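Local coordinates for tudor and KH domain-containing protein homolog (Bombyx mori, PDB 5VQH) that takes part in primary piRNA biogenesis, its extended Tudor domain recognising symmetrically dimethylated arginines of the Piwi proteins Siwi and Ago3, at residues V25-W37 / D166-T180. Sequence-based numbering, arbitrary orientation.
Sequences VYVSAVSSPSRFW and DKWHPQAVERFEELT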
ATOM      1  N   VAL A  25     -13.662   1.145   1.943  1.00 30.03           N
ATOM      2  CA  VAL A  25     -12.270   1.083   1.492  1.00 29.17           C
ATOM      3  C   VAL A  25     -12.101  -0.080   0.542  1.00 29.27           C
ATOM      4  O   VAL A  25     -12.910  -0.997   0.565  1.00 29.81           O
ATOM      5  CB  VAL A  25     -11.307   0.832   2.661  1.00 28.97           C
ATOM      6  CG1 VAL A  25     -11.425   1.914   3.718  1.00 30.29           C
ATOM      7  CG2 VAL A  25     -11.559  -0.514   3.313  1.00 28.28           C
ATOM      8  N   TYR A  26     -11.076  -0.016  -0.310  1.00 29.77           N
ATOM      9  CA  TYR A  26     -10.566  -1.183  -1.067  1.00 29.04           C
ATOM     10  C   TYR A  26      -9.243  -1.555  -0.414  1.00 28.97           C
ATOM     11  O   TYR A  26      -8.459  -0.660  -0.066  1.00 28.59           O
ATOM     12  CB  TYR A  26     -10.270  -0.838  -2.506  1.00 28.16           C
ATOM     13  CG  TYR A  26     -11.412  -0.237  -3.278  1.00 28.88           C
ATOM     14  CD1 TYR A  26     -12.541  -0.998  -3.607  1.00 30.35           C
ATOM     15  CD2 TYR A  26     -11.355   1.071  -3.720  1.00 28.86           C
ATOM     16  CE1 TYR A  26     -13.609  -0.447  -4.314  1.00 29.81           C
ATOM     17  CE2 TYR A  26     -12.388   1.630  -4.450  1.00 30.73           C
ATOM     18  CZ  TYR A  26     -13.508   0.872  -4.752  1.00 30.92           C
ATOM     19  OH  TYR A  26     -14.514   1.440  -5.483  1.00 32.39           O
ATOM     20  N   VAL A  27      -9.000  -2.848  -0.220  1.00 27.43           N
ATOM     21  CA  VAL A  27      -7.680  -3.326   0.196  1.00 25.52           C
ATOM     22  C   VAL A  27      -6.842  -3.422  -1.065  1.00 24.72           C
ATOM     23  O   VAL A  27      -7.225  -4.066  -2.048  1.00 23.49           O
ATOM     24  CB  VAL A  27      -7.765  -4.647   0.892  1.00 26.08           C
ATOM     25  CG1 VAL A  27      -6.375  -5.177   1.182  1.00 27.76           C
ATOM     26  CG2 VAL A  27      -8.561  -4.490   2.171  1.00 27.19           C
ATOM     27  N   SER A  28      -5.764  -2.670  -1.071  1.00 23.93           N
ATOM     28  CA  SER A  28      -5.040  -2.444  -2.303  1.00 25.24           C
ATOM     29  C   SER A  28      -3.783  -3.258  -2.338  1.00 24.62           C
ATOM     30  O   SER A  28      -3.345  -3.655  -3.391  1.00 24.57           O
ATOM     31  CB  SER A  28      -4.738  -0.948  -2.501  1.00 25.10           C
ATOM     32  OG  SER A  28      -4.202  -0.331  -1.357  1.00 23.53           O
ATOM     33  N   ALA A  29      -3.208  -3.516  -1.166  1.00 26.49           N
ATOM     34  CA  ALA A  29      -2.087  -4.430  -1.056  1.00 25.20           C
ATOM     35  C   ALA A  29      -2.065  -5.023   0.315  1.00 25.42           C
ATOM     36  O   ALA A  29      -2.572  -4.420   1.276  1.00 24.19           O
ATOM     37  CB  ALA A  29      -0.785  -3.700  -1.318  1.00 26.10           C
ATOM     38  N   VAL A  30      -1.450  -6.202   0.409  1.00 26.74           N
ATOM     39  CA  VAL A  30      -1.342  -6.926   1.665  1.00 26.65           C
ATOM     40  C   VAL A  30       0.070  -7.417   1.767  1.00 27.59           C
ATOM     41  O   VAL A  30       0.635  -7.843   0.797  1.00 26.51           O
ATOM     42  CB  VAL A  30      -2.234  -8.174   1.728  1.00 27.53           C
ATOM     43  CG1 VAL A  30      -1.957  -8.947   3.005  1.00 27.54           C
ATOM     44  CG2 VAL A  30      -3.727  -7.826   1.666  1.00 29.42           C
ATOM     45  N   SER A  31       0.629  -7.317   2.947  1.00 29.27           N
ATOM     46  CA  SER A  31       1.852  -8.015   3.296  1.00 33.27           C
ATOM     47  C   SER A  31       1.425  -9.128   4.251  1.00 32.37           C
ATOM     48  O   SER A  31       1.741 -10.289   4.033  1.00 37.63           O
ATOM     49  CB  SER A  31       2.849  -7.026   3.931  1.00 34.84           C
ATOM     50  OG  SER A  31       3.843  -7.705   4.639  1.00 38.67           O
ATOM     51  N   SER A  32       0.641  -8.774   5.257  1.00 31.37           N
ATOM     52  CA  SER A  32       0.029  -9.724   6.152  1.00 32.33           C
ATOM     53  C   SER A  32      -1.064  -9.002   6.895  1.00 34.07           C
ATOM     54  O   SER A  32      -1.135  -7.795   6.838  1.00 42.37           O
ATOM     55  CB  SER A  32       1.046 -10.171   7.197  1.00 32.14           C
ATOM     56  OG  SER A  32       1.111  -9.233   8.253  1.00 29.19           O
ATOM     57  N   PRO A  33      -1.856  -9.710   7.688  1.00 32.79           N
ATOM     58  CA  PRO A  33      -2.915  -9.062   8.464  1.00 33.77           C
ATOM     59  C   PRO A  33      -2.422  -8.017   9.447  1.00 35.46           C
ATOM     60  O   PRO A  33      -3.209  -7.180   9.933  1.00 34.53           O
ATOM     61  CB  PRO A  33      -3.494 -10.205   9.260  1.00 33.04           C
ATOM     62  CG  PRO A  33      -3.216 -11.398   8.430  1.00 34.56           C
ATOM     63  CD  PRO A  33      -1.867 -11.158   7.859  1.00 32.59           C
ATOM     64  N   SER A  34      -1.140  -8.091   9.777  1.00 33.99           N
ATOM     65  CA  SER A  34      -0.536  -7.087  10.613  1.00 35.17           C
ATOM     66  C   SER A  34      -0.100  -5.845   9.832  1.00 32.36           C
ATOM     67  O   SER A  34       0.315  -4.895  10.431  1.00 30.50           O
ATOM     68  CB  SER A  34       0.642  -7.708  11.373  1.00 38.00           C
ATOM     69  OG  SER A  34       0.159  -8.708  12.274  1.00 43.24           O
ATOM     70  N   ARG A  35      -0.198  -5.865   8.510  1.00 32.83           N
ATOM     71  CA  ARG A  35       0.386  -4.840   7.677  1.00 33.23           C
ATOM     72  C   ARG A  35      -0.194  -4.899   6.282  1.00 31.69           C
ATOM     73  O   ARG A  35       0.252  -5.697   5.431  1.00 31.36           O
ATOM     74  CB  ARG A  35       1.898  -5.014   7.593  1.00 38.34           C
ATOM     75  CG  ARG A  35       2.693  -3.791   7.139  1.00 47.07           C
ATOM     76  CD  ARG A  35       4.184  -4.080   7.260  1.00 58.36           C
ATOM     77  NE  ARG A  35       4.993  -3.450   6.215  1.00 70.50           N
ATOM     78  CZ  ARG A  35       5.502  -2.217   6.289  1.00 86.56           C
ATOM     79  NH1 ARG A  35       5.266  -1.441   7.355  1.00 92.24           N
ATOM     80  NH2 ARG A  35       6.242  -1.744   5.282  1.00 86.21           N
ATOM     81  N   PHE A  36      -1.186  -4.039   6.045  1.00 27.94           N
ATOM     82  CA  PHE A  36      -1.783  -3.900   4.727  1.00 26.75           C
ATOM     83  C   PHE A  36      -2.148  -2.455   4.438  1.00 26.57           C
ATOM     84  O   PHE A  36      -1.988  -1.601   5.292  1.00 27.72           O
ATOM     85  CB  PHE A  36      -2.968  -4.853   4.568  1.00 26.15           C
ATOM     86  CG  PHE A  36      -4.045  -4.642   5.535  1.00 25.04           C
ATOM     87  CD1 PHE A  36      -5.153  -3.902   5.178  1.00 25.56           C
ATOM     88  CD2 PHE A  36      -3.980  -5.216   6.799  1.00 26.71           C
ATOM     89  CE1 PHE A  36      -6.184  -3.698   6.076  1.00 26.74           C
ATOM     90  CE2 PHE A  36      -4.994  -5.005   7.733  1.00 26.97           C
ATOM     91  CZ  PHE A  36      -6.106  -4.235   7.359  1.00 28.55           C
ATOM     92  N   TRP A  37      -2.589  -2.196   3.216  1.00 24.57           N
ATOM     93  CA  TRP A  37      -2.854  -0.870   2.722  1.00 24.37           C
ATOM     94  C   TRP A  37      -4.291  -0.750   2.182  1.00 24.01           C
ATOM     95  O   TRP A  37      -4.785  -1.608   1.474  1.00 24.69           O
ATOM     96  CB  TRP A  37      -1.771  -0.500   1.678  1.00 25.81           C
ATOM     97  CG  TRP A  37      -0.376  -0.319   2.364  1.00 26.14           C
ATOM     98  CD1 TRP A  37       0.137   0.838   2.895  1.00 26.75           C
ATOM     99  CD2 TRP A  37       0.613  -1.315   2.595  1.00 25.46           C
ATOM    100  NE1 TRP A  37       1.362   0.604   3.444  1.00 25.90           N
ATOM    101  CE2 TRP A  37       1.670  -0.707   3.273  1.00 26.20           C
ATOM    102  CE3 TRP A  37       0.716  -2.661   2.278  1.00 27.07           C
ATOM    103  CZ2 TRP A  37       2.799  -1.404   3.645  1.00 29.86           C
ATOM    104  CZ3 TRP A  37       1.819  -3.352   2.659  1.00 26.60           C
ATOM    105  CH2 TRP A  37       2.857  -2.738   3.314  1.00 28.59           C
ATOM    106  N   ASP A 166       4.282 -12.088   8.771  1.00 58.95           N
ATOM    107  CA  ASP A 166       4.827 -11.340   9.927  1.00 66.62           C
ATOM    108  C   ASP A 166       4.579 -12.084  11.252  1.00 67.98           C
ATOM    109  O   ASP A 166       4.010 -11.528  12.205  1.00 64.38           O
ATOM    110  CB  ASP A 166       4.243  -9.915   9.972  1.00 67.77           C
ATOM    111  CG  ASP A 166       4.255  -9.233   8.596  1.00 70.27           C
ATOM    112  OD1 ASP A 166       4.960  -9.738   7.694  1.00 76.48           O
ATOM    113  OD2 ASP A 166       3.557  -8.214   8.396  1.00 56.94           O
ATOM    114  N   LYS A 167       5.048 -13.339  11.275  1.00 69.75           N
ATOM    115  CA  LYS A 167       4.726 -14.346  12.296  1.00 64.33           C
ATOM    116  C   LYS A 167       3.394 -15.052  11.945  1.00 57.06           C
ATOM    117  O   LYS A 167       3.011 -16.027  12.578  1.00 55.64           O
ATOM    118  CB  LYS A 167       4.683 -13.721  13.696  1.00 69.40           C
ATOM    119  CG  LYS A 167       5.026 -14.691  14.816  1.00 73.89           C
ATOM    120  CD  LYS A 167       3.917 -14.739  15.865  1.00 75.13           C
ATOM    121  CE  LYS A 167       4.397 -15.369  17.156  1.00 76.35           C
ATOM    122  NZ  LYS A 167       4.731 -16.800  16.938  1.00 78.48           N
ATOM    123  N   TRP A 168       2.701 -14.531  10.937  1.00 48.28           N
ATOM    124  CA  TRP A 168       1.551 -15.162  10.355  1.00 42.56           C
ATOM    125  C   TRP A 168       1.999 -16.303   9.513  1.00 42.10           C
ATOM    126  O   TRP A 168       3.014 -16.214   8.834  1.00 43.61           O
ATOM    127  CB  TRP A 168       0.798 -14.161   9.464  1.00 42.01           C
ATOM    128  CG  TRP A 168       0.094 -13.120  10.267  1.00 41.76           C
ATOM    129  CD1 TRP A 168       0.561 -11.872  10.608  1.00 40.80           C
ATOM    130  CD2 TRP A 168      -1.190 -13.250  10.878  1.00 38.21           C
ATOM    131  NE1 TRP A 168      -0.371 -11.211  11.378  1.00 38.32           N
ATOM    132  CE2 TRP A 168      -1.456 -12.031  11.555  1.00 39.74           C
ATOM    133  CE3 TRP A 168      -2.154 -14.270  10.901  1.00 38.67           C
ATOM    134  CZ2 TRP A 168      -2.652 -11.809  12.265  1.00 40.81           C
ATOM    135  CZ3 TRP A 168      -3.348 -14.056  11.598  1.00 40.76           C
ATOM    136  CH2 TRP A 168      -3.594 -12.817  12.264  1.00 40.34           C
ATOM    137  N   HIS A 169       1.216 -17.370   9.538  1.00 41.51           N
ATOM    138  CA  HIS A 169       1.416 -18.474   8.642  1.00 42.57           C
ATOM    139  C   HIS A 169       1.053 -18.030   7.221  1.00 45.45           C
ATOM    140  O   HIS A 169       0.038 -17.362   7.024  1.00 50.04           O
ATOM    141  CB  HIS A 169       0.536 -19.635   9.089  1.00 47.46           C
ATOM    142  CG  HIS A 169       0.784 -20.914   8.341  1.00 52.48           C
ATOM    143  ND1 HIS A 169       0.289 -21.147   7.074  1.00 49.53           N
ATOM    144  CD2 HIS A 169       1.464 -22.034   8.689  1.00 51.91           C
ATOM    145  CE1 HIS A 169       0.662 -22.343   6.663  1.00 48.93           C
ATOM    146  NE2 HIS A 169       1.373 -22.902   7.627  1.00 53.09           N
ATOM    147  N   PRO A 170       1.859 -18.415   6.214  1.00 45.17           N
ATOM    148  CA  PRO A 170       1.613 -18.058   4.807  1.00 42.95           C
ATOM    149  C   PRO A 170       0.177 -18.262   4.274  1.00 39.78           C
ATOM    150  O   PRO A 170      -0.274 -17.532   3.417  1.00 41.78           O
ATOM    151  CB  PRO A 170       2.560 -18.997   4.045  1.00 43.68           C
ATOM    152  CG  PRO A 170       3.660 -19.276   4.985  1.00 44.75           C
ATOM    153  CD  PRO A 170       3.075 -19.234   6.370  1.00 45.16           C
ATOM    154  N   GLN A 171      -0.502 -19.293   4.715  1.00 38.82           N
ATOM    155  CA  GLN A 171      -1.853 -19.570   4.272  1.00 40.72           C
ATOM    156  C   GLN A 171      -2.916 -18.749   4.975  1.00 39.55           C
ATOM    157  O   GLN A 171      -4.035 -18.648   4.467  1.00 38.38           O
ATOM    158  CB  GLN A 171      -2.176 -21.040   4.487  1.00 44.32           C
ATOM    159  CG  GLN A 171      -1.388 -21.954   3.594  1.00 48.86           C
ATOM    160  CD  GLN A 171      -1.393 -21.481   2.150  1.00 56.06           C
ATOM    161  OE1 GLN A 171      -2.442 -21.127   1.586  1.00 60.76           O
ATOM    162  NE2 GLN A 171      -0.214 -21.464   1.541  1.00 61.19           N
ATOM    163  N   ALA A 172      -2.578 -18.262   6.171  1.00 37.92           N
ATOM    164  CA  ALA A 172      -3.350 -17.245   6.874  1.00 38.26           C
ATOM    165  C   ALA A 172      -3.334 -15.998   6.007  1.00 39.82           C
ATOM    166  O   ALA A 172      -4.383 -15.459   5.691  1.00 43.79           O
ATOM    167  CB  ALA A 172      -2.740 -16.937   8.233  1.00 35.02           C
ATOM    168  N   VAL A 173      -2.132 -15.570   5.611  1.00 37.00           N
ATOM    169  CA  VAL A 173      -1.965 -14.416   4.772  1.00 34.79           C
ATOM    170  C   VAL A 173      -2.727 -14.634   3.501  1.00 36.96           C
ATOM    171  O   VAL A 173      -3.416 -13.729   3.032  1.00 45.62           O
ATOM    172  CB  VAL A 173      -0.507 -14.144   4.422  1.00 37.03           C
ATOM    173  CG1 VAL A 173      -0.397 -12.926   3.522  1.00 38.52           C
ATOM    174  CG2 VAL A 173       0.309 -13.906   5.685  1.00 39.61           C
ATOM    175  N   GLU A 174      -2.630 -15.824   2.938  1.00 38.16           N
ATOM    176  CA  GLU A 174      -3.306 -16.127   1.670  1.00 41.03           C
ATOM    177  C   GLU A 174      -4.834 -15.959   1.756  1.00 40.40           C
ATOM    178  O   GLU A 174      -5.493 -15.409   0.867  1.00 38.12           O
ATOM    179  CB  GLU A 174      -2.980 -17.565   1.264  1.00 45.49           C
ATOM    180  CG  GLU A 174      -3.667 -18.024  -0.016  1.00 50.23           C
ATOM    181  CD  GLU A 174      -3.540 -17.025  -1.148  1.00 51.56           C
ATOM    182  OE1 GLU A 174      -2.469 -16.381  -1.272  1.00 59.68           O
ATOM    183  OE2 GLU A 174      -4.517 -16.889  -1.918  1.00 59.07           O
ATOM    184  N   ARG A 175      -5.375 -16.454   2.852  1.00 38.72           N
ATOM    185  CA  ARG A 175      -6.795 -16.463   3.079  1.00 42.78           C
ATOM    186  C   ARG A 175      -7.316 -15.030   3.342  1.00 39.53           C
ATOM    187  O   ARG A 175      -8.420 -14.641   2.894  1.00 36.92           O
ATOM    188  CB  ARG A 175      -7.045 -17.413   4.242  1.00 45.59           C
ATOM    189  CG  ARG A 175      -8.485 -17.623   4.576  1.00 48.37           C
ATOM    190  CD  ARG A 175      -9.165 -18.642   3.700  1.00 43.86           C
ATOM    191  NE  ARG A 175     -10.574 -18.555   4.046  1.00 41.87           N
ATOM    192  CZ  ARG A 175     -11.552 -18.282   3.198  1.00 48.72           C
ATOM    193  NH1 ARG A 175     -11.320 -18.116   1.883  1.00 46.74           N
ATOM    194  NH2 ARG A 175     -12.792 -18.216   3.668  1.00 48.85           N
ATOM    195  N   PHE A 176      -6.491 -14.254   4.030  1.00 34.32           N
ATOM    196  CA  PHE A 176      -6.742 -12.855   4.219  1.00 37.55           C
ATOM    197  C   PHE A 176      -6.748 -12.152   2.872  1.00 39.25           C
ATOM    198  O   PHE A 176      -7.527 -11.228   2.682  1.00 39.02           O
ATOM    199  CB  PHE A 176      -5.692 -12.244   5.159  1.00 39.76           C
ATOM    200  CG  PHE A 176      -5.866 -10.754   5.418  1.00 39.78           C
ATOM    201  CD1 PHE A 176      -6.996 -10.263   6.056  1.00 38.03           C
ATOM    202  CD2 PHE A 176      -4.849  -9.837   5.081  1.00 43.14           C
ATOM    203  CE1 PHE A 176      -7.135  -8.901   6.318  1.00 36.00           C
ATOM    204  CE2 PHE A 176      -4.979  -8.468   5.354  1.00 40.10           C
ATOM    205  CZ  PHE A 176      -6.135  -8.005   5.965  1.00 37.12           C
ATOM    206  N   GLU A 177      -5.910 -12.582   1.928  1.00 37.76           N
ATOM    207  CA  GLU A 177      -5.960 -11.974   0.614  1.00 38.88           C
ATOM    208  C   GLU A 177      -7.231 -12.370  -0.129  1.00 37.65           C
ATOM    209  O   GLU A 177      -7.700 -11.637  -0.988  1.00 40.41           O
ATOM    210  CB  GLU A 177      -4.734 -12.323  -0.214  1.00 41.63           C
ATOM    211  CG  GLU A 177      -3.421 -11.827   0.379  1.00 46.95           C
ATOM    212  CD  GLU A 177      -2.233 -12.001  -0.564  1.00 48.82           C
ATOM    213  OE1 GLU A 177      -2.440 -12.122  -1.784  1.00 50.50           O
ATOM    214  OE2 GLU A 177      -1.079 -12.003  -0.103  1.00 57.21           O
ATOM    215  N   GLU A 178      -7.776 -13.539   0.161  1.00 39.13           N
ATOM    216  CA  GLU A 178      -8.981 -13.986  -0.546  1.00 41.10           C
ATOM    217  C   GLU A 178     -10.159 -13.238   0.043  1.00 38.22           C
ATOM    218  O   GLU A 178     -10.973 -12.692  -0.699  1.00 36.75           O
ATOM    219  CB  GLU A 178      -9.209 -15.497  -0.437  1.00 42.35           C
ATOM    220  CG  GLU A 178      -8.308 -16.344  -1.338  1.00 48.17           C
ATOM    221  CD  GLU A 178      -8.054 -17.786  -0.809  1.00 52.11           C
ATOM    222  OE1 GLU A 178      -8.910 -18.352  -0.082  1.00 50.76           O
ATOM    223  OE2 GLU A 178      -6.985 -18.373  -1.125  1.00 50.49           O
ATOM    224  N   LEU A 179     -10.233 -13.199   1.371  1.00 34.86           N
ATOM    225  CA  LEU A 179     -11.367 -12.583   2.035  1.00 35.11           C
ATOM    226  C   LEU A 179     -11.482 -11.097   1.703  1.00 36.12           C
ATOM    227  O   LEU A 179     -12.591 -10.603   1.504  1.00 35.10           O
ATOM    228  CB  LEU A 179     -11.269 -12.745   3.549  1.00 38.24           C
ATOM    229  CG  LEU A 179     -11.346 -14.168   4.082  1.00 38.82           C
ATOM    230  CD1 LEU A 179     -10.985 -14.201   5.552  1.00 37.15           C
ATOM    231  CD2 LEU A 179     -12.740 -14.708   3.842  1.00 39.98           C
ATOM    232  N   THR A 180     -10.345 -10.388   1.635  1.00 35.31           N
ATOM    233  CA  THR A 180     -10.337  -8.955   1.256  1.00 32.43           C
ATOM    234  C   THR A 180     -10.390  -8.751  -0.240  1.00 33.02           C
ATOM    235  O   THR A 180     -10.595  -7.613  -0.691  1.00 31.46           O
ATOM    236  CB  THR A 180      -9.075  -8.210   1.761  1.00 32.50           C
ATOM    237  OG1 THR A 180      -7.892  -8.736   1.129  1.00 29.70           O
ATOM    238  CG2 THR A 180      -8.937  -8.316   3.285  1.00 32.14           C
TER
HETATM  239  O   HOH W   1     -10.997  -4.994  -0.701  1.00 32.95           O
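Pro33 sits between two aromatic side chains of 166-180 and illustrates how a turn proline can be packed between aromatic faces by CH-pi contacts. Its CD lies 3.6 Å from the centroid of the five-membered ring of Trp168, almost straight over the ring, while its CA packs over one face of Phe176. Thr180 CG2 takes the other face of that ring. With CG anti to the backbone N (chi1 180°), Phe176 reaches in from the helix and sets its edge against the face of Phe36, Phe176 CZ to Phe36 CD2 3.6 Å, planes at 68°. Val30 CG1 meets the rim of Phe176 at CD2, 3.7 Å away, and nearer the start of the strand Val27 CG2 packs on Thr180 CB, the two side chains at about a right angle.

Hydrogen bonds tie the turn to the residues before the helix. Trp168 NE1 donates to Ser34 OG at 2.7 Å, nearly straight (170°) and in the indole plane. Ser32 OG donates to Asp166 OD2 from above the carboxylate plane, though Asp166 is poorly ordered; within the turn it accepts from Ser34 N, making an ST turn. Replacing Trp168 by an alanine would probably leave Ser34 OG without its indole donor and one side of Pro33 uncovered.

The axes of strand 25-30 and helix 170-179 approach to 9.7 Å and run nearly antiparallel. A type I turn from Ser32 to Arg35, with a classic beta bulge at Ser31 and Ser32 facing Arg35, links strands 25-30 and 35-37, and the helix packs against this hairpin of the extended Tudor domain, whose Ser28 lines the dimethylarginine pocket.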